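Local coordinates for bifunctional cytochrome P450/NADPH--P450 reductase (Deinococcus aerius, PDB 7F3H), which probably hydroxylates organic substrates at a P450 heme, using electrons that a fused reductase takes from NADPH, at residues 57-62 against 363-367; 65-69 against 400-404; 337-341 against 351-355. All coordinates share one frame; numbering follows the deposited sequence. Where two conformers were deposited one is given.

Contact 1 of 3, residues 57-62 against 363-367; sequences YDPNLV and ALHRH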
loop_
_atom_site.group_PDB
_atom_site.type_symbol
_atom_site.label_atom_id
_atom_site.label_comp_id
_atom_site.label_asym_id
_atom_site.label_seq_id
_atom_site.Cartn_x
_atom_site.Cartn_y
_atom_site.Cartn_z
ATOM N N TYR A 57 -9.263 -17.270 2.901
ATOM C CA TYR A 57 -10.040 -16.159 3.445
ATOM C C TYR A 57 -10.841 -16.501 4.713
ATOM O O TYR A 57 -11.407 -15.597 5.337
ATOM C CB TYR A 57 -10.935 -15.591 2.325
ATOM C CG TYR A 57 -11.724 -16.645 1.575
ATOM C CD1 TYR A 57 -11.122 -17.355 0.527
ATOM C CD2 TYR A 57 -13.062 -16.908 1.868
ATOM C CE1 TYR A 57 -11.798 -18.331 -0.151
ATOM C CE2 TYR A 57 -13.757 -17.882 1.166
ATOM C CZ TYR A 57 -13.112 -18.590 0.165
ATOM O OH TYR A 57 -13.782 -19.550 -0.548
ATOM N N ASP A 58 -10.930 -17.787 5.082
ATOM C CA ASP A 58 -11.517 -18.167 6.379
ATOM C C ASP A 58 -10.652 -17.623 7.514
ATOM O O ASP A 58 -9.433 -17.881 7.529
ATOM C CB ASP A 58 -11.620 -19.688 6.519
ATOM C CG ASP A 58 -12.303 -20.115 7.823
ATOM O OD1 ASP A 58 -13.537 -20.056 7.865
ATOM O OD2 ASP A 58 -11.635 -20.538 8.786
ATOM N N PRO A 59 -11.228 -16.897 8.484
ATOM C CA PRO A 59 -10.384 -16.291 9.536
ATOM C C PRO A 59 -9.559 -17.301 10.327
ATOM O O PRO A 59 -8.384 -17.037 10.605
ATOM C CB PRO A 59 -11.398 -15.548 10.424
ATOM C CG PRO A 59 -12.607 -15.310 9.532
ATOM C CD PRO A 59 -12.650 -16.523 8.615
ATOM N N ASN A 60 -10.080 -18.493 10.620
ATOM C CA ASN A 60 -9.251 -19.405 11.409
ATOM C C ASN A 60 -8.126 -20.017 10.570
ATOM O O ASN A 60 -6.980 -20.165 11.056
ATOM C CB ASN A 60 -10.119 -20.496 12.007
ATOM C CG ASN A 60 -11.154 -19.961 12.956
ATOM O OD1 ASN A 60 -10.876 -19.089 13.796
ATOM N ND2 ASN A 60 -12.374 -20.476 12.829
ATOM N N LEU A 61 -8.440 -20.372 9.309
ATOM C CA LEU A 61 -7.414 -20.826 8.365
ATOM C C LEU A 61 -6.341 -19.774 8.221
ATOM O O LEU A 61 -5.147 -20.085 8.292
ATOM C CB LEU A 61 -8.024 -21.157 6.991
ATOM C CG LEU A 61 -8.983 -22.367 6.902
ATOM C CD1 LEU A 61 -9.473 -22.635 5.467
ATOM C CD2 LEU A 61 -8.354 -23.628 7.519
ATOM N N VAL A 62 -6.746 -18.511 8.109
ATOM C CA VAL A 62 -5.755 -17.468 7.931
ATOM C C VAL A 62 -4.900 -17.339 9.177
ATOM O O VAL A 62 -3.683 -17.142 9.078
ATOM C CB VAL A 62 -6.414 -16.125 7.578
ATOM C CG1 VAL A 62 -5.381 -15.024 7.689
ATOM C CG2 VAL A 62 -6.966 -16.167 6.170
ATOM N N ALA A 363 -11.934 -10.862 0.705
ATOM C CA ALA A 363 -12.864 -11.846 1.235
ATOM C C ALA A 363 -12.687 -11.997 2.743
ATOM O O ALA A 363 -13.670 -12.172 3.472
ATOM C CB ALA A 363 -12.686 -13.174 0.508
ATOM N N LEU A 364 -11.437 -11.949 3.226
ATOM C CA LEU A 364 -11.158 -12.023 4.664
ATOM C C LEU A 364 -11.705 -10.806 5.412
ATOM O O LEU A 364 -12.302 -10.927 6.498
ATOM C CB LEU A 364 -9.652 -12.165 4.880
ATOM C CG LEU A 364 -9.135 -12.021 6.314
ATOM C CD1 LEU A 364 -9.537 -13.186 7.208
ATOM C CD2 LEU A 364 -7.666 -11.877 6.285
ATOM N N HIS A 365 -11.465 -9.615 4.866
ATOM C CA HIS A 365 -11.886 -8.376 5.490
ATOM C C HIS A 365 -13.399 -8.244 5.536
ATOM O O HIS A 365 -13.910 -7.324 6.195
ATOM C CB HIS A 365 -11.256 -7.220 4.738
ATOM C CG HIS A 365 -9.850 -6.934 5.158
ATOM N ND1 HIS A 365 -9.154 -5.831 4.717
ATOM C CD2 HIS A 365 -9.024 -7.584 6.013
ATOM C CE1 HIS A 365 -7.955 -5.814 5.278
ATOM N NE2 HIS A 365 -7.854 -6.865 6.074
ATOM N N ARG A 366 -14.108 -9.103 4.798
ATOM C CA ARG A 366 -15.559 -9.121 4.727
ATOM C C ARG A 366 -16.160 -10.469 5.127
ATOM O O ARG A 366 -17.281 -10.784 4.722
ATOM C CB ARG A 366 -15.993 -8.775 3.310
ATOM C CG ARG A 366 -15.714 -7.374 2.919
ATOM C CD ARG A 366 -16.282 -7.200 1.556
ATOM N NE ARG A 366 -15.736 -6.029 0.909
ATOM C CZ ARG A 366 -16.486 -5.044 0.431
ATOM N NH1 ARG A 366 -17.802 -5.130 0.545
ATOM N NH2 ARG A 366 -15.918 -3.981 -0.147
ATOM N N HIS A 367 -15.446 -11.288 5.870
ATOM C CA HIS A 367 -15.966 -12.619 6.183
ATOM C C HIS A 367 -17.094 -12.521 7.203
ATOM O O HIS A 367 -16.887 -11.963 8.284
ATOM C CB HIS A 367 -14.864 -13.530 6.723
ATOM C CG HIS A 367 -15.200 -14.983 6.603
ATOM N ND1 HIS A 367 -16.267 -15.549 7.269
ATOM C CD2 HIS A 367 -14.658 -15.971 5.853
ATOM C CE1 HIS A 367 -16.335 -16.835 6.976
ATOM N NE2 HIS A 367 -15.381 -17.111 6.105
#

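Contact 2 of 3, residues 65-69 against 400-404; sequences LTDER and NGMRA. With HEM (protoporphyrin IX containing Fe), chain E.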
loop_
_atom_site.group_PDB
_atom_site.type_symbol
_atom_site.label_atom_id
_atom_site.label_comp_id
_atom_site.label_asym_id
_atom_site.label_seq_id
_atom_site.Cartn_x
_atom_site.Cartn_y
_atom_site.Cartn_z
ATOM N N LEU A 65 -2.268 -19.760 8.606
ATOM C CA LEU A 65 -1.340 -19.312 7.559
ATOM C C LEU A 65 -0.460 -18.151 7.999
ATOM O O LEU A 65 0.552 -17.871 7.334
ATOM C CB LEU A 65 -2.114 -18.858 6.322
ATOM C CG LEU A 65 -2.854 -19.976 5.627
ATOM C CD1 LEU A 65 -3.921 -19.360 4.774
ATOM C CD2 LEU A 65 -1.871 -20.821 4.796
ATOM N N THR A 66 -0.845 -17.479 9.084
ATOM C CA THR A 66 -0.168 -16.370 9.742
ATOM C C THR A 66 0.857 -16.820 10.767
ATOM O O THR A 66 1.680 -16.013 11.211
ATOM C CB THR A 66 -1.246 -15.449 10.399
ATOM O OG1 THR A 66 -2.011 -14.727 9.407
ATOM C CG2 THR A 66 -0.768 -14.590 11.589
ATOM N N ASP A 67 0.881 -18.110 11.097
ATOM C CA ASP A 67 1.846 -18.649 12.049
ATOM C C ASP A 67 3.201 -18.749 11.346
ATOM O O ASP A 67 3.421 -19.636 10.510
ATOM C CB ASP A 67 1.329 -19.999 12.543
ATOM C CG ASP A 67 2.143 -20.586 13.669
ATOM O OD1 ASP A 67 3.235 -20.054 14.007
ATOM O OD2 ASP A 67 1.694 -21.626 14.198
ATOM N N GLU A 68 4.127 -17.857 11.696
ATOM C CA GLU A 68 5.398 -17.815 10.991
ATOM C C GLU A 68 6.263 -19.038 11.290
ATOM O O GLU A 68 7.318 -19.193 10.673
ATOM C CB GLU A 68 6.153 -16.527 11.333
ATOM C CG GLU A 68 5.647 -15.313 10.548
ATOM C CD GLU A 68 6.454 -14.018 10.763
ATOM O OE1 GLU A 68 6.588 -13.551 11.916
ATOM O OE2 GLU A 68 6.920 -13.438 9.760
ATOM N N ARG A 69 5.850 -19.914 12.215
ATOM C CA ARG A 69 6.520 -21.206 12.345
ATOM C C ARG A 69 6.139 -22.174 11.226
ATOM O O ARG A 69 6.886 -23.118 10.958
ATOM C CB ARG A 69 6.213 -21.816 13.720
ATOM C CG ARG A 69 6.676 -20.911 14.883
ATOM C CD ARG A 69 6.017 -21.262 16.236
ATOM N NE ARG A 69 4.567 -21.205 16.129
ATOM C CZ ARG A 69 3.706 -21.727 17.002
ATOM N NH1 ARG A 69 4.133 -22.348 18.095
ATOM N NH2 ARG A 69 2.401 -21.622 16.771
ATOM N N ASN A 400 1.734 -9.197 7.804
ATOM C CA ASN A 400 1.740 -10.123 8.923
ATOM C C ASN A 400 3.148 -10.333 9.481
ATOM O O ASN A 400 4.123 -10.423 8.721
ATOM C CB ASN A 400 1.176 -11.474 8.505
ATOM C CG ASN A 400 1.059 -12.419 9.669
ATOM O OD1 ASN A 400 0.254 -12.170 10.553
ATOM N ND2 ASN A 400 1.862 -13.496 9.690
ATOM N N GLY A 401 3.234 -10.425 10.812
ATOM C CA GLY A 401 4.404 -10.905 11.518
ATOM C C GLY A 401 5.589 -9.997 11.297
ATOM O O GLY A 401 5.441 -8.783 11.125
ATOM N N MET A 402 6.782 -10.607 11.293
ATOM C CA MET A 402 8.025 -9.876 11.045
ATOM C C MET A 402 8.011 -9.190 9.681
ATOM O O MET A 402 8.661 -8.153 9.502
ATOM C CB MET A 402 9.232 -10.825 11.126
ATOM C CG MET A 402 9.603 -11.321 12.516
ATOM S SD MET A 402 9.783 -10.005 13.725
ATOM C CE MET A 402 8.833 -10.691 15.078
ATOM N N ARG A 403 7.293 -9.765 8.712
ATOM C CA ARG A 403 7.173 -9.222 7.364
ATOM C C ARG A 403 5.988 -8.249 7.227
ATOM O O ARG A 403 5.437 -8.071 6.130
ATOM C CB ARG A 403 7.077 -10.371 6.366
ATOM C CG ARG A 403 8.304 -11.274 6.467
ATOM C CD ARG A 403 9.611 -10.453 6.439
ATOM N NE ARG A 403 9.802 -9.737 5.168
ATOM C CZ ARG A 403 10.547 -10.166 4.145
ATOM N NH1 ARG A 403 11.216 -11.304 4.206
ATOM N NH2 ARG A 403 10.644 -9.438 3.052
ATOM N N ALA A 404 5.565 -7.643 8.328
ATOM C CA ALA A 404 4.506 -6.657 8.264
ATOM C C ALA A 404 5.045 -5.345 7.689
ATOM O O ALA A 404 6.257 -5.148 7.548
ATOM C CB ALA A 404 3.909 -6.444 9.651
HETATM C CHA HEM E . 5.346 -4.245 3.598
HETATM C CHB HEM E . 7.103 0.278 3.350
HETATM C CHC HEM E . 2.558 2.002 3.001
HETATM C CHD HEM E . 0.837 -2.531 2.953
HETATM C C1A HEM E . 6.206 -3.176 3.568
HETATM C C2A HEM E . 7.651 -3.262 3.584
HETATM C C3A HEM E . 8.156 -2.019 3.553
HETATM C C4A HEM E . 7.036 -1.099 3.434
HETATM C CMA HEM E . 9.659 -1.636 3.569
HETATM C CAA HEM E . 8.429 -4.579 3.736
HETATM C CBA HEM E . 8.697 -4.779 5.232
HETATM C CGA HEM E . 9.541 -6.023 5.510
HETATM O O1A HEM E . 10.502 -5.879 6.315
HETATM O O2A HEM E . 9.380 -7.122 4.896
HETATM C C1B HEM E . 6.038 1.152 3.276
HETATM C C2B HEM E . 6.110 2.608 3.258
HETATM C C3B HEM E . 4.847 3.069 3.212
HETATM C C4B HEM E . 3.953 1.929 3.125
HETATM C CMB HEM E . 7.421 3.413 3.371
HETATM C CAB HEM E . 4.300 4.509 3.100
HETATM C CBB HEM E . 5.050 5.599 2.919
HETATM C C1C HEM E . 1.683 0.929 2.942
HETATM C C2C HEM E . 0.216 0.984 2.883
HETATM C C3C HEM E . -0.199 -0.296 2.855
HETATM C C4C HEM E . 0.935 -1.166 2.937
HETATM C CMC HEM E . -0.642 2.282 2.817
HETATM C CAC HEM E . -1.590 -0.910 2.805
HETATM C CBC HEM E . -2.688 -0.169 2.800
HETATM C C1D HEM E . 1.904 -3.392 3.117
HETATM C C2D HEM E . 1.835 -4.851 3.115
HETATM C C3D HEM E . 3.077 -5.295 3.298
HETATM C C4D HEM E . 3.983 -4.169 3.404
HETATM C CMD HEM E . 0.569 -5.734 2.952
HETATM C CAD HEM E . 3.459 -6.763 3.357
HETATM C CBD HEM E . 3.701 -7.121 1.915
HETATM C CGD HEM E . 3.953 -8.582 1.756
HETATM O O1D HEM E . 4.518 -8.906 0.683
HETATM O O2D HEM E . 3.602 -9.399 2.669
HETATM N NA HEM E . 5.874 -1.844 3.446
HETATM N NB HEM E . 4.719 0.775 3.207
HETATM N NC HEM E . 2.077 -0.402 2.956
HETATM N ND HEM E . 3.226 -3.017 3.298
HETATM FE FE HEM E . 3.944 -1.167 3.347
#

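Contact 3 of 3, residues 337-341 against 351-355; sequences VTALQ and IRKGQ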
loop_
_atom_site.group_PDB
_atom_site.type_symbol
_atom_site.label_atom_id
_atom_site.label_comp_id
_atom_site.label_asym_id
_atom_site.label_seq_id
_atom_site.Cartn_x
_atom_site.Cartn_y
_atom_site.Cartn_z
ATOM N N VAL A 337 1.802 -16.353 1.513
ATOM C CA VAL A 337 2.774 -17.050 2.347
ATOM C C VAL A 337 3.131 -18.379 1.703
ATOM O O VAL A 337 2.370 -18.957 0.925
ATOM C CB VAL A 337 2.259 -17.274 3.794
ATOM C CG1 VAL A 337 2.172 -15.958 4.514
ATOM C CG2 VAL A 337 0.902 -17.989 3.801
ATOM N N THR A 338 4.295 -18.898 2.082
ATOM C CA THR A 338 4.792 -20.167 1.581
ATOM C C THR A 338 4.958 -21.171 2.722
ATOM O O THR A 338 5.453 -20.832 3.809
ATOM C CB THR A 338 6.115 -19.973 0.865
ATOM O OG1 THR A 338 5.997 -18.848 -0.016
ATOM C CG2 THR A 338 6.449 -21.233 0.077
ATOM N N ALA A 339 4.517 -22.398 2.463
ATOM C CA ALA A 339 4.604 -23.477 3.434
ATOM C C ALA A 339 6.055 -23.887 3.637
ATOM O O ALA A 339 6.731 -24.265 2.675
ATOM C CB ALA A 339 3.763 -24.666 2.963
ATOM N N LEU A 340 6.527 -23.825 4.898
ATOM C CA LEU A 340 7.897 -24.229 5.232
ATOM C C LEU A 340 8.060 -25.740 5.152
ATOM O O LEU A 340 9.097 -26.244 4.719
ATOM C CB LEU A 340 8.279 -23.726 6.632
ATOM C CG LEU A 340 8.211 -22.198 6.832
ATOM C CD1 LEU A 340 8.635 -21.748 8.258
ATOM C CD2 LEU A 340 9.014 -21.405 5.748
ATOM N N GLN A 341 7.072 -26.471 5.631
ATOM C CA GLN A 341 7.020 -27.919 5.610
ATOM C C GLN A 341 5.661 -28.315 5.058
ATOM O O GLN A 341 4.792 -27.471 4.833
ATOM C CB GLN A 341 7.210 -28.500 7.017
ATOM C CG GLN A 341 8.587 -28.304 7.579
ATOM C CD GLN A 341 9.693 -28.833 6.643
ATOM O OE1 GLN A 341 10.741 -28.192 6.477
ATOM N NE2 GLN A 341 9.453 -30.003 6.021
ATOM N N ILE A 351 -1.236 -28.540 2.634
ATOM C CA ILE A 351 -0.430 -27.562 1.916
ATOM C C ILE A 351 0.992 -28.096 1.884
ATOM O O ILE A 351 1.659 -28.150 2.921
ATOM C CB ILE A 351 -0.486 -26.179 2.574
ATOM C CG1 ILE A 351 -1.946 -25.820 2.929
ATOM C CG2 ILE A 351 0.199 -25.140 1.678
ATOM C CD1 ILE A 351 -2.908 -25.710 1.730
ATOM N N ARG A 352 1.458 -28.496 0.706
ATOM C CA ARG A 352 2.783 -29.096 0.561
ATOM C C ARG A 352 3.904 -28.085 0.771
ATOM O O ARG A 352 3.747 -26.885 0.524
ATOM C CB ARG A 352 2.906 -29.735 -0.814
ATOM C CG ARG A 352 1.915 -30.853 -1.024
ATOM C CD ARG A 352 2.069 -31.439 -2.401
ATOM N NE ARG A 352 1.736 -32.854 -2.377
ATOM C CZ ARG A 352 2.570 -33.818 -2.010
ATOM N NH1 ARG A 352 3.818 -33.532 -1.643
ATOM N NH2 ARG A 352 2.146 -35.075 -2.018
ATOM N N LYS A 353 5.039 -28.573 1.275
ATOM C CA LYS A 353 6.226 -27.733 1.352
ATOM C C LYS A 353 6.434 -26.979 0.044
ATOM O O LYS A 353 6.431 -27.569 -1.041
ATOM C CB LYS A 353 7.457 -28.577 1.682
ATOM C CG LYS A 353 8.659 -27.737 2.088
ATOM C CD LYS A 353 9.947 -28.539 2.171
ATOM C CE LYS A 353 11.034 -27.742 2.882
ATOM N NZ LYS A 353 12.410 -28.254 2.628
ATOM N N GLY A 354 6.609 -25.660 0.157
ATOM C CA GLY A 354 6.826 -24.789 -0.977
ATOM C C GLY A 354 5.577 -24.275 -1.657
ATOM O O GLY A 354 5.659 -23.280 -2.384
ATOM N N GLN A 355 4.410 -24.858 -1.393
ATOM C CA GLN A 355 3.170 -24.341 -1.968
ATOM C C GLN A 355 2.866 -22.951 -1.404
ATOM O O GLN A 355 2.972 -22.730 -0.194
ATOM C CB GLN A 355 2.015 -25.309 -1.676
ATOM C CG GLN A 355 0.664 -24.857 -2.168
ATOM C CD GLN A 355 0.618 -24.613 -3.686
ATOM O OE1 GLN A 355 0.913 -25.515 -4.492
ATOM N NE2 GLN A 355 0.210 -23.405 -4.076
#

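Contact 1 of 3, residues 57-62 against 363-367
Pro59 lays its CD over one face of the His367 imidazole, 3.6 Å from the ring centroid and 17° off the normal, a CH-pi contact, the two side chains crossing at about a right angle. His367 turns its ring there by holding CG anti to the backbone N (chi1 -160°), and ND1 meanwhile accepts from the backbone N of Ala369. CD2 of the same ring comes to 3.3 Å from Tyr57 O. Asp58 and His367 approach with carboxylate and ring planes nearly perpendicular, OD1 and NE2 staying 3.9 Å apart. Asp58 is instead the N-cap of helix 59-65: its OD2 receives Leu61 N almost straight on the anti lone pair, at 3.2 Å, and Asn60 N weakly. Proline suits the first turn just after it, since it has no N-H to leave idle.

On the apolar side Val62 and Leu364 meet tip to tip, CG2 4.1 Å from CD1. Tyr57 sets its CB 3.5 Å from Ala363 CB, where a small residue lets the chains come close, and its ring leads away to a hydroxyl bonded to Ile39 O. Because ND1 accepts, the proton of a neutral His367 would sit on NE2, on the side of Asp58 OD1 but too far to bond. The contact thus joins helix B to helix K' of the P450 fold by apolar packing and one CH-pi face.

Contact 2 of 3, residues 65-69 against 400-404
Glu68 reaches across to the backbone N of Met402, in the loop that carries the P450 heme-binding signature: the residue after Ala404 is the cysteine that, as in other P450s, should supply the thiolate ligand of iron. Glu68 OE1 takes the N-H of Met402 at 3.0 Å and 170°, on the syn side but tilted from the carboxylate plane; Glu68 OE2 adds a weak bond to the same N at 3.2 Å. Gly401, just before Met402, passes close to OE1; its positive phi favours glycine, and a CB there would collide with OE1. With an alanine here instead of Glu68 the carboxylate is gone, and the Met402 N-H would probably lose its acceptor, leaving the turn at Gly401 less firmly held.

Asn400 makes the second link. With CG anti to the backbone N (chi1 -175°), it turns ND2 to Thr66 O at 2.9 Å, in the carbonyl plane and on a lone pair, while Lys396 NZ serves OD1; an amide suits the place because it both gives and takes. The Thr66 hydroxyl is occupied by Val62 O. Farther along, Asp67 forms an Asx turn with Arg69 N and a side-on salt bridge with its guanidinium, NH2 to OD2 being 2.7 Å.

Arg403, bent at chi2 and chi3, swings its guanidinium toward the heme, and its NH2 also bonds to Ser93 O. Tyr79, Trp100 and Lys73 also hydrogen-bond to the heme. Arg403 NE delivers its N-H to propionate oxygen O2A at 2.7 Å.

Contact 3 of 3, residues 337-341 against 351-355
The flat amide of Gln341 has the extended chain of Lys353 running beside it, both pointing the same way, with CE 3.6 Å from OE1; NZ stays beyond bonding distance. The other flat groups that matter across the contact are peptides. The carbonyls of Gln355 and Ala339 each receive an N-H tilted somewhat out of their plane, by 23° and 19°.

The first of these bonds runs from Ala339 N to Gln355 O at 3.1 Å, the second from Gly354 N to Ala339 O at 2.9 Å. Both are nearly straight, and together they use both polar backbone atoms of Ala339 on two successive residues opposite. Those residues close a type II beta turn, Arg352 to Gln355, sealed by Gln355 N on Arg352 O at 2.9 Å. Gly354 occupies its third position, where a phi of 86° would jam a side chain against the preceding carbonyl. Lys353 N is taken by Asp342 OD1.

Side chains fill in round these bonds. Ala339 points its methyl at the turn, 3.3 Å from Arg352 O and 3.8 Å from Ile351 CG2; Phe71 touches both side chains, and so small a residue fits the tight spot. Thr338, its CG2 anti to the backbone N, brings that methyl to 3.3 Å from Gly354 O. Lys353 drapes its methylenes past Leu340 O, which also lies near OE1 of Gln341, another acceptor; the positive end of the lysine may ease that closeness. A long, flexible lysine suits this exposed corner, where its ammonium can face water.

This is a G1 beta bulge, joined to a type II turn, where strand 336-339 pairs antiparallel with the chain entering 356-359 in the P450 beta domain, after the small hairpin of strands 343-345 and 349-351.

From the N terminus, strands 43-48 and 51-56 lead into helix 59-65, whose start waits some 300 residues for its partner in contact 1, the helix 361-365. Contact 2 opens directly after that helix and closes later still, at the heme-binding loop, so the two long loops cross. Contact 3 closes a short loop nested inside both. All of them lie on one side of the chain's centre: contact 1 joins two short helices, contact 3 joins strand 336-339 to the chain entering its neighbour 356-359, and contact 2 ties its neighbourhood to the heme. Contacts 2 and 3 touch where Leu340 and Val337 pack on the backbone of 65-69; contacts 1 and 3 do not meet.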